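Local coordinates for LC-Est1C (Uncultured organism, PDB 3WYD), which hydrolyses carboxylic esters, as an esterase of the alpha/beta hydrolase fold recovered from a leaf-branch compost metagenome, at residues A61-A66 against V73-G78; G122-A127 against E171-M176; P139-G144 against V198-R203; V175-A180 against T185-I190. All blocks are in the same frame, centred on the assembly; numbering follows the deposited sequence.

Following the chain from the N terminus, contact 1 comes first and closes a short loop, where strand 72-76 folds back against helix 57-69. It is complete before the others begin. Contact 2 then joins helix 118-129 to helix 171-181 across a long excursion. Contact 3 opens inside that excursion, at the end of strand 136-140, and closes beyond it at helix 199-203, so contacts 2 and 3 cross. Contact 4, between helix 171-181 and strand 187-192, is nested within the loop closed by contact 3 and shares Val175 and Met176 with contact 2. Contacts 1 and 4 lie on opposite sides of the chain's centre; contacts 1, 3 and 4 all reach the same mixed sheet.

Contact 1: A61-A66 against V73-G78; sequences AFMIEA and VACPKG
Val73 is the centre of this contact: Phe62, Met63 and Ala66, on one side of helix 57-69, all close on its isopropyl group. With CG1 anti to the backbone N (chi1 -177°), the two methyls of Val73 face different parts of the helix, though both come near Phe62 CE2, which lies 3.8 Å from Val73 CG1; the ring's approach is oblique. Val73 CG1 also meets the Met63 methyl. CG2 points into the helix, where Ala66 CB sits 3.4 Å from Val73 CG2, a pair packed more tightly than ordinary van der Waals contact. Met63 starts off alongside rather than straight at the strand, and the bend at its second torsion (chi2 -59°) brings the thioether across. Met63 SD then lies 4.1 Å from Val73 CB, while Met63 CE reaches along the strand and lands 3.9 Å from Cys75 SG. Met63 is therefore the link between two strand residues that both point at the helix, with Ala74 between them turned to the other side of the sheet. An alanine at Met63 is likely to open a gap between helix and strand, leaving Cys75 SG without its neighbour from the helix segment. No hydrogen bond crosses the contact. The helix and strand segments run roughly antiparallel, at 149°, with axes 10.6 Å apart. Tyr26 of the edge strand 23-26 borders Met63, Ala66 and Val73; helix 52-55 adds Tyr53 and Phe54 beside Met63 and Cys75, and Phe205 and Phe209 of helix 205-213 meet the Phe62 ring.

Contact 2: G122-A127 against E171-M176; sequences GTWSIA and ERSRVM
Trp124 and Met176 are the residues whose backbones come nearest, and even so their CA atoms are 9.5 Å apart; two helices face each other here at a distance that only long side chains can span. Segment 122-127 is regular helix, with Ile126 N bonded to Gly122 O at 2.9 Å. Segment 171-176 is the opening of helix 171-181, where Val175 N reaches back to Glu171 O at 3.0 Å. Trp124 fills the space between them, its first torsion (chi1 -94°) swung well away from a staggered position. Met176 lies along one face of the indole. Met176 CB touches the far rim, 3.6 Å from Trp124 CH2, and CG follows over CH2 and CZ3. Bends at the second and third torsions then carry the chain back across the ring, placing Met176 SD 4.8 Å above the centroid of the six-membered ring of Trp124 and Met176 CE 3.9 Å from that of the five-membered ring. The methyl makes a CH-pi contact; the sulfur, farther off above the face, a Met-aromatic one. Together they bridge two helices that flank the central sheet of the alpha/beta hydrolase fold, the first of them following the probable nucleophile elbow. Pro139 CG lies 3.5 Å from Trp124 CE2 on the opposite face, sandwiching the indole, whose rotation is fixed further by the hydrogen bond from NE1 to Gln157 OE1. Ser173 OG stands at the ring edge, 4.2 Å from Trp124 CH2, and is hydrogen-bonded to His161 ND1. Next to it, Arg172 NE turns outward and bonds Gly47 O of the second subunit.

Contact 3: P139-G144 against V198-R203; sequences PVAGGG and VSVAAR
Just past the probable catalytic histidine, His197, the loosely wound helix 199-203 rests its Val200 and Ala201 against Val140 and Ala141, where strand 136-140 runs out into a glycine-rich loop. The closest side-chain atoms are methyls: Val140 CG1 and Val200 CG2 are 3.8 Å apart, the two valines lying alongside one another and pointing opposite ways. Val140 can reach because its CG1 is anti to the backbone N (chi1 180°). The same methyl also lies 4.0 Å from Ala201 CA, so one branch of Val140 serves both helix residues. Ala141 follows with phi and psi of 55° and 43°, a left-handed conformation that turns the chain out of the strand while its CB still points at the helix, 4.3 Å from Val200 CG2. On the helix side, Ala201 N bonds back to Val198 O at 3.2 Å. Val140 is itself held in the sheet by backbone bonds to Gly115 and Ser117, the latter being the probable nucleophile. The contact thus packs the start of the segment after the histidine against the strand beside the nucleophile elbow, an arrangement in keeping with the alpha/beta hydrolase fold, whose catalytic residues sit on loops at the C-terminal ends of strands.

Contact 4: V175-A180 against T185-I190; sequences VMVEAA and TEIKYI
Thr185 meets Ala180 where helix 171-181 gives way to strand 187-192, the second half of a beta-alpha-beta unit that begins with strand 157-162. Thr185 CB already lies 3.3 Å from Ala180 O. Thr185 OG1, turned beside the backbone N (chi1 -52°), donates to Ala180 O at 2.7 Å. The CG2 branch, anti to the backbone N, only just reaches the Ala180 methyl: Thr185 CG2 is 4.2 Å from Ala180 CB. Thr185 N also donates to Ala180 O, at 3.1 Å. Both donors come from the same face of the carbonyl plane, tilted by 29° for OG1 and 35° for N, so one oxygen near the helix end is gripped twice by one residue. A valine in place of Thr185 would probably cost Ala180 O its hydroxyl donor, leaving the backbone N-H bond to hold the turn within this contact. Farther along the strand the contact becomes apolar. Ile187 CD1 pushes to 3.5 Å from Ala180 CB and also comes to 4.0 Å from Val177 CA. Tyr189, its hydroxyl bonded to Glu191 OE1, meets Val177 nearly perpendicularly: in a CH-pi contact, Val177 CG2 stands over one ring face, 3.7 Å from Tyr189 CG.

Contact 1: A61-A66 against V73-G78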
# COMPACT_ATOMS: atom_id res chain seq x y z
N ALA A 61 -14.05 12.66 -12.10
CA ALA A 61 -15.26 11.96 -12.54
C ALA A 61 -16.10 11.46 -11.36
O ALA A 61 -17.31 11.29 -11.46
CB ALA A 61 -14.91 10.75 -13.43
N PHE A 62 -15.42 11.03 -10.32
CA PHE A 62 -16.14 10.50 -9.17
C PHE A 62 -17.17 11.49 -8.62
O PHE A 62 -18.28 11.10 -8.22
CB PHE A 62 -15.12 10.11 -8.09
CG PHE A 62 -15.66 9.17 -7.05
CD1 PHE A 62 -15.55 7.80 -7.21
CD2 PHE A 62 -16.25 9.67 -5.88
CE1 PHE A 62 -16.05 6.92 -6.22
CE2 PHE A 62 -16.77 8.80 -4.90
CZ PHE A 62 -16.60 7.43 -5.03
N MET A 63 -16.82 12.76 -8.62
CA MET A 63 -17.68 13.76 -8.01
C MET A 63 -18.84 14.18 -8.89
O MET A 63 -19.84 14.63 -8.38
CB MET A 63 -16.87 14.98 -7.57
CG MET A 63 -15.66 14.65 -6.74
SD MET A 63 -16.08 13.73 -5.21
CE MET A 63 -14.45 13.16 -4.71
N ILE A 64 -18.72 13.99 -10.21
CA ILE A 64 -19.86 14.08 -11.13
C ILE A 64 -20.94 13.07 -10.75
O ILE A 64 -22.12 13.43 -10.63
CB ILE A 64 -19.41 13.87 -12.58
CG1 ILE A 64 -18.37 14.94 -12.93
CG2 ILE A 64 -20.61 13.95 -13.55
CD1 ILE A 64 -17.77 14.74 -14.31
N GLU A 65 -20.55 11.82 -10.48
CA GLU A 65 -21.55 10.85 -10.05
C GLU A 65 -22.18 11.32 -8.71
O GLU A 65 -23.39 11.19 -8.53
CB GLU A 65 -20.96 9.44 -9.88
CG GLU A 65 -20.40 8.81 -11.16
CD GLU A 65 -21.47 8.32 -12.13
OE1 GLU A 65 -22.67 8.49 -11.84
OE2 GLU A 65 -21.11 7.71 -13.16
N ALA A 66 -21.36 11.71 -7.73
CA ALA A 66 -21.88 12.12 -6.41
C ALA A 66 -22.88 13.27 -6.53
O ALA A 66 -23.88 13.29 -5.85
CB ALA A 66 -20.75 12.54 -5.47
N VAL A 73 -19.44 12.94 -0.28
CA VAL A 73 -18.24 12.07 -0.38
C VAL A 73 -17.18 12.59 0.58
O VAL A 73 -16.90 13.80 0.60
CB VAL A 73 -17.63 12.08 -1.81
CG1 VAL A 73 -16.43 11.10 -1.89
CG2 VAL A 73 -18.70 11.72 -2.86
N ALA A 74 -16.59 11.72 1.38
CA ALA A 74 -15.41 12.08 2.16
C ALA A 74 -14.21 11.27 1.72
O ALA A 74 -14.29 10.03 1.59
CB ALA A 74 -15.65 11.88 3.69
N CYS A 75 -13.10 11.95 1.54
CA CYS A 75 -11.85 11.30 1.08
C CYS A 75 -10.77 11.50 2.12
O CYS A 75 -10.16 12.59 2.19
CB CYS A 75 -11.42 11.98 -0.22
SG CYS A 75 -12.64 11.74 -1.53
N PRO A 76 -10.61 10.54 3.05
CA PRO A 76 -9.55 10.66 4.07
C PRO A 76 -8.12 10.62 3.47
O PRO A 76 -7.87 10.06 2.39
CB PRO A 76 -9.73 9.42 4.93
CG PRO A 76 -11.03 8.86 4.58
CD PRO A 76 -11.42 9.33 3.21
N LYS A 77 -7.19 11.22 4.19
CA LYS A 77 -5.79 11.06 3.85
C LYS A 77 -5.27 9.72 4.33
O LYS A 77 -5.49 9.34 5.48
CB LYS A 77 -4.95 12.19 4.41
CG LYS A 77 -3.48 12.08 3.98
CD LYS A 77 -2.63 13.24 4.48
CE LYS A 77 -1.15 12.98 4.20
NZ LYS A 77 -0.80 12.97 2.75
N GLY A 78 -4.56 9.01 3.46
CA GLY A 78 -4.30 7.60 3.65
C GLY A 78 -2.91 7.34 4.18
O GLY A 78 -2.49 6.18 4.25

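Contact 2: G122-A127 against E171-M176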
# COMPACT_ATOMS: atom_id res chain seq x y z
N GLY A 122 -7.97 -1.27 2.01
CA GLY A 122 -8.56 -0.57 3.12
C GLY A 122 -10.06 -0.74 3.23
O GLY A 122 -10.61 -0.83 4.32
N THR A 123 -10.73 -0.73 2.08
CA THR A 123 -12.19 -0.94 2.09
C THR A 123 -12.54 -2.25 2.80
O THR A 123 -13.45 -2.28 3.65
CB THR A 123 -12.76 -0.94 0.66
OG1 THR A 123 -12.61 0.36 0.08
CG2 THR A 123 -14.25 -1.27 0.61
N TRP A 124 -11.88 -3.32 2.42
CA TRP A 124 -12.17 -4.59 3.09
C TRP A 124 -11.71 -4.62 4.54
O TRP A 124 -12.46 -5.12 5.39
CB TRP A 124 -11.51 -5.75 2.34
CG TRP A 124 -12.45 -6.43 1.33
CD1 TRP A 124 -13.75 -6.78 1.54
CD2 TRP A 124 -12.14 -6.83 -0.02
NE1 TRP A 124 -14.26 -7.39 0.41
CE2 TRP A 124 -13.26 -7.52 -0.53
CE3 TRP A 124 -10.97 -6.78 -0.79
CZ2 TRP A 124 -13.26 -8.13 -1.80
CZ3 TRP A 124 -10.96 -7.33 -2.09
CH2 TRP A 124 -12.14 -7.98 -2.58
N SER A 125 -10.49 -4.17 4.81
CA SER A 125 -9.99 -4.34 6.19
C SER A 125 -10.75 -3.48 7.18
O SER A 125 -11.05 -3.93 8.32
CB SER A 125 -8.49 -4.12 6.28
OG SER A 125 -8.15 -2.81 5.93
N ILE A 126 -11.09 -2.25 6.80
CA ILE A 126 -11.85 -1.40 7.71
C ILE A 126 -13.24 -1.96 7.97
O ILE A 126 -13.73 -1.95 9.08
CB ILE A 126 -11.87 0.04 7.22
CG1 ILE A 126 -10.44 0.58 7.23
CG2 ILE A 126 -12.91 0.91 7.98
CD1 ILE A 126 -10.40 1.98 6.49
N ALA A 127 -13.92 -2.41 6.92
CA ALA A 127 -15.23 -2.98 7.08
C ALA A 127 -15.18 -4.23 7.97
O ALA A 127 -16.07 -4.46 8.78
CB ALA A 127 -15.83 -3.31 5.70
N GLU A 171 -5.59 -12.60 -8.63
CA GLU A 171 -5.89 -13.64 -7.65
C GLU A 171 -6.19 -13.08 -6.26
O GLU A 171 -6.98 -13.69 -5.50
CB GLU A 171 -4.71 -14.62 -7.56
CG GLU A 171 -4.56 -15.46 -8.83
CD GLU A 171 -3.73 -14.81 -9.99
OE1 GLU A 171 -3.28 -13.64 -9.94
OE2 GLU A 171 -3.55 -15.53 -11.02
N ARG A 172 -5.76 -11.85 -5.97
CA ARG A 172 -6.05 -11.25 -4.65
C ARG A 172 -7.54 -10.90 -4.54
O ARG A 172 -8.11 -11.07 -3.45
CB ARG A 172 -5.17 -10.02 -4.38
CG ARG A 172 -3.67 -10.31 -4.39
CD ARG A 172 -3.26 -11.38 -3.34
NE ARG A 172 -1.83 -11.61 -3.42
CZ ARG A 172 -1.25 -12.40 -4.32
NH1 ARG A 172 -1.98 -13.27 -5.03
NH2 ARG A 172 0.07 -12.42 -4.44
N SER A 173 -8.20 -10.53 -5.64
CA SER A 173 -9.65 -10.33 -5.57
C SER A 173 -10.35 -11.69 -5.71
O SER A 173 -11.40 -11.92 -5.09
CB SER A 173 -10.15 -9.37 -6.64
OG SER A 173 -9.98 -8.04 -6.20
N ARG A 174 -9.84 -12.56 -6.58
CA ARG A 174 -10.55 -13.82 -6.83
C ARG A 174 -10.72 -14.59 -5.53
O ARG A 174 -11.78 -15.17 -5.30
CB ARG A 174 -9.81 -14.65 -7.86
CG ARG A 174 -9.82 -14.12 -9.25
CD ARG A 174 -8.94 -14.98 -10.17
NE ARG A 174 -9.04 -14.55 -11.55
CZ ARG A 174 -8.22 -14.96 -12.52
NH1 ARG A 174 -7.22 -15.79 -12.24
NH2 ARG A 174 -8.34 -14.44 -13.74
N VAL A 175 -9.69 -14.64 -4.69
CA VAL A 175 -9.79 -15.44 -3.47
C VAL A 175 -10.81 -14.85 -2.49
O VAL A 175 -11.45 -15.58 -1.73
CB VAL A 175 -8.46 -15.69 -2.79
CG1 VAL A 175 -7.56 -16.55 -3.72
CG2 VAL A 175 -7.78 -14.39 -2.37
N MET A 176 -10.98 -13.53 -2.51
CA MET A 176 -11.94 -12.89 -1.62
C MET A 176 -13.37 -13.13 -2.08
O MET A 176 -14.22 -13.46 -1.29
CB MET A 176 -11.69 -11.38 -1.61
CG MET A 176 -10.33 -10.94 -1.11
SD MET A 176 -10.01 -11.34 0.63
CE MET A 176 -10.69 -9.87 1.39

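Contact 3: P139-G144 against V198-R203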
# COMPACT_ATOMS: atom_id res chain seq x y z
N PRO A 139 -14.50 -2.56 -3.21
CA PRO A 139 -13.04 -2.55 -3.37
C PRO A 139 -12.58 -2.76 -4.81
O PRO A 139 -13.05 -3.70 -5.52
CB PRO A 139 -12.56 -3.70 -2.48
CG PRO A 139 -13.76 -4.63 -2.44
CD PRO A 139 -15.00 -3.79 -2.57
N VAL A 140 -11.65 -1.91 -5.24
CA VAL A 140 -11.15 -1.94 -6.62
C VAL A 140 -9.64 -2.21 -6.63
O VAL A 140 -8.87 -1.46 -6.02
CB VAL A 140 -11.44 -0.58 -7.31
CG1 VAL A 140 -10.92 -0.59 -8.75
CG2 VAL A 140 -12.98 -0.30 -7.29
N ALA A 141 -9.23 -3.30 -7.30
CA ALA A 141 -7.82 -3.69 -7.43
C ALA A 141 -7.15 -3.82 -6.07
O ALA A 141 -6.00 -3.44 -5.86
CB ALA A 141 -7.06 -2.72 -8.40
N GLY A 142 -7.90 -4.44 -5.15
CA GLY A 142 -7.39 -4.70 -3.80
C GLY A 142 -7.26 -6.17 -3.47
O GLY A 142 -7.03 -7.02 -4.33
N GLY A 143 -7.42 -6.45 -2.20
CA GLY A 143 -7.21 -7.78 -1.68
C GLY A 143 -7.40 -7.75 -0.19
O GLY A 143 -7.82 -6.73 0.39
N GLY A 144 -7.14 -8.89 0.46
CA GLY A 144 -7.24 -8.91 1.91
C GLY A 144 -7.14 -10.31 2.47
O GLY A 144 -6.47 -11.17 1.87
N VAL A 198 -4.51 0.46 -12.83
CA VAL A 198 -5.12 1.77 -12.71
C VAL A 198 -6.36 1.97 -13.59
O VAL A 198 -7.33 2.54 -13.10
CB VAL A 198 -4.08 2.87 -13.00
CG1 VAL A 198 -4.75 4.26 -12.94
CG2 VAL A 198 -2.95 2.78 -11.97
N SER A 199 -6.38 1.34 -14.77
CA SER A 199 -7.47 1.54 -15.77
C SER A 199 -8.86 1.22 -15.22
O SER A 199 -9.80 1.97 -15.43
CB SER A 199 -7.22 0.78 -17.08
OG SER A 199 -7.34 -0.63 -17.00
N VAL A 200 -8.90 0.26 -14.30
CA VAL A 200 -10.17 -0.28 -13.88
C VAL A 200 -10.95 0.63 -12.97
O VAL A 200 -12.14 0.38 -12.76
CB VAL A 200 -10.03 -1.67 -13.22
CG1 VAL A 200 -9.47 -2.73 -14.20
CG2 VAL A 200 -9.17 -1.56 -11.98
N ALA A 201 -10.30 1.63 -12.36
CA ALA A 201 -10.94 2.43 -11.32
C ALA A 201 -11.97 3.43 -11.86
O ALA A 201 -13.18 3.26 -11.67
CB ALA A 201 -9.89 3.15 -10.49
N ALA A 202 -11.53 4.42 -12.61
CA ALA A 202 -12.52 5.37 -13.14
C ALA A 202 -13.53 4.70 -14.09
O ALA A 202 -14.70 5.08 -14.07
CB ALA A 202 -11.83 6.54 -13.83
N ARG A 203 -13.10 3.66 -14.81
CA ARG A 203 -13.96 2.85 -15.70
C ARG A 203 -15.24 2.36 -14.98
O ARG A 203 -16.32 2.24 -15.57
CB ARG A 203 -13.17 1.61 -16.17
CG ARG A 203 -14.01 0.66 -16.99
CD ARG A 203 -13.31 -0.66 -17.15
NE ARG A 203 -14.03 -1.55 -18.03
CZ ARG A 203 -13.64 -1.81 -19.28
NH1 ARG A 203 -12.50 -1.28 -19.72
NH2 ARG A 203 -14.28 -2.71 -20.00

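Contact 4: V175-A180 against T185-I190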
# COMPACT_ATOMS: atom_id res chain seq x y z
N VAL A 175 -9.69 -14.64 -4.69
CA VAL A 175 -9.79 -15.44 -3.47
C VAL A 175 -10.81 -14.85 -2.49
O VAL A 175 -11.45 -15.58 -1.73
CB VAL A 175 -8.46 -15.69 -2.79
CG1 VAL A 175 -7.56 -16.55 -3.72
CG2 VAL A 175 -7.78 -14.39 -2.37
N MET A 176 -10.98 -13.53 -2.51
CA MET A 176 -11.94 -12.89 -1.62
C MET A 176 -13.37 -13.13 -2.08
O MET A 176 -14.22 -13.46 -1.29
CB MET A 176 -11.69 -11.38 -1.61
CG MET A 176 -10.33 -10.94 -1.11
SD MET A 176 -10.01 -11.34 0.63
CE MET A 176 -10.69 -9.87 1.39
N VAL A 177 -13.60 -13.05 -3.39
CA VAL A 177 -14.90 -13.35 -3.98
C VAL A 177 -15.26 -14.82 -3.70
O VAL A 177 -16.40 -15.11 -3.33
CB VAL A 177 -14.90 -13.07 -5.49
CG1 VAL A 177 -16.23 -13.50 -6.13
CG2 VAL A 177 -14.69 -11.60 -5.75
N GLU A 178 -14.30 -15.74 -3.89
CA GLU A 178 -14.55 -17.18 -3.62
C GLU A 178 -14.96 -17.38 -2.17
O GLU A 178 -15.98 -18.08 -1.89
CB GLU A 178 -13.26 -17.95 -3.96
CG GLU A 178 -13.25 -19.42 -3.71
CD GLU A 178 -11.96 -20.01 -4.24
OE1 GLU A 178 -10.88 -19.71 -3.67
OE2 GLU A 178 -12.01 -20.61 -5.33
N ALA A 179 -14.25 -16.74 -1.23
CA ALA A 179 -14.59 -16.89 0.17
C ALA A 179 -15.95 -16.26 0.46
O ALA A 179 -16.76 -16.79 1.24
CB ALA A 179 -13.47 -16.26 1.09
N ALA A 180 -16.24 -15.12 -0.13
CA ALA A 180 -17.53 -14.46 0.11
C ALA A 180 -18.68 -15.42 -0.19
O ALA A 180 -19.72 -15.42 0.51
CB ALA A 180 -17.63 -13.20 -0.79
N THR A 185 -22.69 -14.39 0.71
CA THR A 185 -22.64 -12.92 0.53
C THR A 185 -23.36 -12.56 -0.77
O THR A 185 -23.17 -13.22 -1.80
CB THR A 185 -21.17 -12.48 0.40
OG1 THR A 185 -20.43 -13.01 1.51
CG2 THR A 185 -21.00 -11.00 0.41
N GLU A 186 -24.02 -11.40 -0.78
CA GLU A 186 -24.47 -10.83 -2.04
C GLU A 186 -23.30 -10.11 -2.68
O GLU A 186 -22.82 -9.10 -2.16
CB GLU A 186 -25.65 -9.87 -1.82
CG GLU A 186 -26.15 -9.31 -3.16
CD GLU A 186 -27.16 -8.20 -3.05
OE1 GLU A 186 -27.66 -7.89 -1.94
OE2 GLU A 186 -27.45 -7.70 -4.16
N ILE A 187 -22.80 -10.63 -3.78
CA ILE A 187 -21.53 -10.15 -4.32
C ILE A 187 -21.61 -10.15 -5.83
O ILE A 187 -22.19 -11.07 -6.46
CB ILE A 187 -20.31 -10.94 -3.76
CG1 ILE A 187 -18.96 -10.33 -4.20
CG2 ILE A 187 -20.41 -12.44 -4.15
CD1 ILE A 187 -17.83 -10.69 -3.24
N LYS A 188 -21.08 -9.09 -6.42
CA LYS A 188 -20.93 -9.00 -7.85
C LYS A 188 -19.47 -8.72 -8.15
O LYS A 188 -18.89 -7.79 -7.58
CB LYS A 188 -21.80 -7.86 -8.41
CG LYS A 188 -21.58 -7.63 -9.94
CD LYS A 188 -22.55 -6.59 -10.50
CE LYS A 188 -22.35 -6.50 -12.02
NZ LYS A 188 -23.38 -5.64 -12.65
N TYR A 189 -18.88 -9.50 -9.02
CA TYR A 189 -17.45 -9.34 -9.28
C TYR A 189 -17.31 -9.00 -10.75
O TYR A 189 -17.70 -9.78 -11.63
CB TYR A 189 -16.74 -10.65 -8.96
CG TYR A 189 -15.25 -10.70 -9.31
CD1 TYR A 189 -14.45 -9.57 -9.15
CD2 TYR A 189 -14.65 -11.90 -9.75
CE1 TYR A 189 -13.06 -9.63 -9.44
CE2 TYR A 189 -13.27 -11.95 -10.01
CZ TYR A 189 -12.52 -10.80 -9.87
OH TYR A 189 -11.17 -10.82 -10.15
N ILE A 190 -16.71 -7.84 -10.98
CA ILE A 190 -16.36 -7.36 -12.34
C ILE A 190 -14.88 -7.59 -12.52
O ILE A 190 -14.04 -6.80 -12.08
CB ILE A 190 -16.75 -5.89 -12.56
CG1 ILE A 190 -18.27 -5.72 -12.37
CG2 ILE A 190 -16.31 -5.42 -14.00
CD1 ILE A 190 -18.73 -4.27 -12.36